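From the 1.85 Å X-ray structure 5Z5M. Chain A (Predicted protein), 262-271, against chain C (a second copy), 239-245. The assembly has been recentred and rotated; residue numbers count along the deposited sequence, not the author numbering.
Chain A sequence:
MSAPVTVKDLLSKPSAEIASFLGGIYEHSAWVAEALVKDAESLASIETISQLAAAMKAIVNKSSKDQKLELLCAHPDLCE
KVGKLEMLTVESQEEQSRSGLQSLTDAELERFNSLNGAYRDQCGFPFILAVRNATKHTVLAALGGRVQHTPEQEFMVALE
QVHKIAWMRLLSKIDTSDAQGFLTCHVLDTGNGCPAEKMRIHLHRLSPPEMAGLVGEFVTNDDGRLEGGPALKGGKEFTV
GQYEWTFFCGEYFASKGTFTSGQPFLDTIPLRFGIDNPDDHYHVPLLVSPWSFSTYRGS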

# COMPACT_ATOMS: atom_id res chain seq x y z
N GLY A 262 -13.44 -18.07 -8.76
CA GLY A 262 -14.37 -18.23 -9.87
C GLY A 262 -15.05 -16.93 -10.21
O GLY A 262 -15.09 -16.52 -11.37
N GLN A 263 -15.60 -16.28 -9.19
CA GLN A 263 -15.95 -14.87 -9.25
C GLN A 263 -14.75 -14.11 -8.68
O GLN A 263 -14.58 -14.06 -7.47
N PRO A 264 -13.90 -13.56 -9.56
CA PRO A 264 -12.64 -13.00 -9.05
C PRO A 264 -12.86 -11.83 -8.10
O PRO A 264 -13.75 -11.01 -8.32
N PHE A 265 -12.07 -11.76 -7.04
CA PHE A 265 -12.16 -10.64 -6.11
C PHE A 265 -11.89 -9.34 -6.86
O PHE A 265 -12.64 -8.37 -6.74
N LEU A 266 -10.82 -9.33 -7.65
CA LEU A 266 -10.48 -8.22 -8.53
C LEU A 266 -10.38 -8.70 -9.96
O LEU A 266 -9.67 -9.66 -10.24
N ASP A 267 -11.10 -8.05 -10.88
CA ASP A 267 -10.85 -8.28 -12.29
C ASP A 267 -10.72 -6.94 -13.01
O ASP A 267 -9.62 -6.52 -13.37
N THR A 268 -11.84 -6.24 -13.18
CA THR A 268 -11.80 -4.91 -13.78
C THR A 268 -11.73 -3.83 -12.69
O THR A 268 -12.60 -3.75 -11.84
N ILE A 269 -10.69 -3.00 -12.73
CA ILE A 269 -10.47 -2.00 -11.69
C ILE A 269 -10.61 -0.58 -12.22
O ILE A 269 -9.83 -0.16 -13.09
N PRO A 270 -11.61 0.16 -11.71
CA PRO A 270 -11.70 1.59 -12.03
C PRO A 270 -10.78 2.40 -11.12
O PRO A 270 -10.63 2.07 -9.94
N LEU A 271 -10.14 3.43 -11.67
CA LEU A 271 -9.29 4.32 -10.89
C LEU A 271 -9.65 5.75 -11.24
O LEU A 271 -9.23 6.27 -12.27
N THR C 239 -24.79 -12.33 -1.49
CA THR C 239 -24.83 -13.32 -2.55
C THR C 239 -23.69 -13.15 -3.54
O THR C 239 -23.13 -12.06 -3.69
N VAL C 240 -23.35 -14.24 -4.23
CA VAL C 240 -22.27 -14.24 -5.21
C VAL C 240 -22.52 -13.25 -6.35
O VAL C 240 -23.62 -13.21 -6.91
N GLY C 241 -21.51 -12.47 -6.70
CA GLY C 241 -21.65 -11.49 -7.77
C GLY C 241 -20.60 -10.40 -7.72
O GLY C 241 -19.64 -10.48 -6.94
N GLN C 242 -20.77 -9.37 -8.55
CA GLN C 242 -19.86 -8.23 -8.55
C GLN C 242 -20.51 -7.02 -7.88
O GLN C 242 -21.68 -6.71 -8.13
N TYR C 243 -19.73 -6.34 -7.05
CA TYR C 243 -20.21 -5.19 -6.30
C TYR C 243 -19.30 -3.99 -6.51
O TYR C 243 -18.22 -4.11 -7.07
N GLU C 244 -19.75 -2.83 -6.05
CA GLU C 244 -18.91 -1.64 -6.11
C GLU C 244 -19.22 -0.71 -4.95
O GLU C 244 -20.35 -0.24 -4.81
N TRP C 245 -18.21 -0.47 -4.12
CA TRP C 245 -18.29 0.60 -3.13
C TRP C 245 -18.13 1.94 -3.82
O TRP C 245 -17.39 2.06 -4.81

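The two stretches meet in a small, sparse side-chain contact, burying 239 Å² in all, in which three residues of chain A reach toward the chain C stretch and a water joins the polar pair at its centre. No clear direct hydrogen bond crosses between the stretches, and the backbones stay well apart: the CA atoms of Gln A263 and Gly C241 lie 6.8 Å from each other, and those of Pro A270 and Glu C244 9.9 Å. The gap is therefore spanned by side chains.

Gln A263 contributes the largest covered area. Its CA-to-CB bond points toward chain C, and chi1 in t with chi2 in p lays the chain along the backbone of the opposing stretch. CB rests 4.2 Å from CG1 of Val C240, whose own chi1 is t, while CG approaches the carbonyl O of Gly C241 at 3.6 Å, a van der Waals contact. Farther out, NE2 of Gln A263 lies 4.2 Å from CB of Gln C242; its OE1 is hydrogen-bonded elsewhere in the structure. Gly C241 offers only backbone to this contact. Its phi/psi of 161/-171 would jam a CB against the carbonyl O of the preceding residue, so glycine is called for by the backbone itself, and a CB would in any case point away from chain A.

The polar centre pairs Asp A267 with Gln C242. Asp A267 points toward chain C with chi1 in p. The CA-to-CB bond of Gln C242 is directed sideways, but the extended t, t course of chi1 and chi2 carries its amide across, leaving NE2 3.2 Å from OD1 of Asp A267. Water 1 links the same two atoms: it donates to OD1 of Asp A267 at 3.0 Å and accepts from NE2 of Gln C242 at 2.6 Å. OD1 also receives a very short hydrogen bond from its own chain, 2.3 Å from N of Thr A268, which ties the carboxylate to the start of the strand.

Beyond this pair, Pro A270 points toward chain C, and its ring, with C-gamma endo pucker, brings CG to 4.1 Å from OE1 of Glu C244. Glu C244 also starts out sideways; with chi1 and chi2 both t, its end comes nearer to chain A, and OE1 is hydrogen-bonded elsewhere in the structure. Between these points of contact, Phe A265, Leu A266 and Ile A269 make no contact with chain C, nor does Tyr C243 touch chain A; its OH instead donates to O of Thr C239 at 2.6 Å.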

# COMPACT_ATOMS: atom_id res chain seq x y z
CB GLN A 263 -17.22 -14.58 -8.43
CG GLN A 263 -17.65 -13.12 -8.41
CD GLN A 263 -18.29 -12.69 -9.70
OE1 GLN A 263 -19.31 -13.24 -10.12
NE2 GLN A 263 -17.71 -11.70 -10.36
CB PRO A 264 -11.91 -12.55 -10.32
CG PRO A 264 -12.98 -12.41 -11.36
CD PRO A 264 -14.04 -13.42 -11.02
CB PHE A 265 -11.19 -10.82 -4.94
CG PHE A 265 -11.20 -9.67 -3.98
CD1 PHE A 265 -12.26 -9.49 -3.11
CD2 PHE A 265 -10.16 -8.75 -3.97
CE1 PHE A 265 -12.28 -8.41 -2.23
CE2 PHE A 265 -10.17 -7.68 -3.09
CZ PHE A 265 -11.23 -7.51 -2.22
CB LEU A 266 -9.14 -7.59 -8.12
CG LEU A 266 -9.01 -6.87 -6.78
CD1 LEU A 266 -7.59 -6.31 -6.66
CD2 LEU A 266 -10.05 -5.77 -6.65
CB ASP A 267 -11.93 -9.16 -12.93
CG ASP A 267 -13.34 -8.74 -12.57
OD1 ASP A 267 -13.58 -7.54 -12.35
OD2 ASP A 267 -14.23 -9.62 -12.52
CB THR A 268 -13.03 -4.68 -14.66
OG1 THR A 268 -13.10 -5.71 -15.67
CG2 THR A 268 -12.95 -3.33 -15.33
CB ILE A 269 -9.07 -2.14 -11.05
CG1 ILE A 269 -8.90 -3.51 -10.41
CG2 ILE A 269 -8.83 -1.01 -10.02
CD1 ILE A 269 -7.55 -3.70 -9.73
CB PRO A 270 -13.17 1.90 -11.75
CG PRO A 270 -13.52 0.98 -10.63
CD PRO A 270 -12.74 -0.30 -10.89
CB LEU A 271 -7.80 4.05 -11.17
CG LEU A 271 -6.82 4.18 -10.00
CD1 LEU A 271 -7.18 3.18 -8.92
CD2 LEU A 271 -5.38 3.98 -10.45
CB THR C 239 -26.16 -13.27 -3.32
OG1 THR C 239 -26.37 -11.95 -3.82
CG2 THR C 239 -27.32 -13.63 -2.40
CB VAL C 240 -22.06 -15.64 -5.79
CG1 VAL C 240 -21.00 -15.59 -6.86
CG2 VAL C 240 -21.65 -16.60 -4.70
CB GLN C 242 -19.43 -7.88 -9.98
CG GLN C 242 -18.43 -6.73 -10.05
CD GLN C 242 -17.83 -6.55 -11.44
OE1 GLN C 242 -18.54 -6.29 -12.41
NE2 GLN C 242 -16.51 -6.69 -11.54
CB TYR C 243 -20.30 -5.51 -4.81
CG TYR C 243 -21.29 -6.60 -4.48
CD1 TYR C 243 -20.98 -7.94 -4.70
CD2 TYR C 243 -22.53 -6.30 -3.94
CE1 TYR C 243 -21.88 -8.94 -4.40
CE2 TYR C 243 -23.44 -7.30 -3.63
CZ TYR C 243 -23.11 -8.61 -3.86
OH TYR C 243 -24.01 -9.61 -3.56
CB GLU C 244 -19.09 -0.90 -7.43
CG GLU C 244 -17.99 0.12 -7.71
CD GLU C 244 -18.14 0.78 -9.07
OE1 GLU C 244 -17.56 0.27 -10.06
OE2 GLU C 244 -18.85 1.81 -9.16
CB TRP C 245 -17.19 0.51 -2.08
CG TRP C 245 -17.10 -0.67 -1.17
CD1 TRP C 245 -16.10 -1.60 -1.15
CD2 TRP C 245 -17.96 -0.99 -0.07
NE1 TRP C 245 -16.31 -2.50 -0.14
CE2 TRP C 245 -17.45 -2.15 0.54
CE3 TRP C 245 -19.13 -0.42 0.45
CZ2 TRP C 245 -18.06 -2.75 1.64
CZ3 TRP C 245 -19.74 -1.02 1.53
CH2 TRP C 245 -19.20 -2.17 2.12
O HOH W 1 -14.88 -7.36 -9.60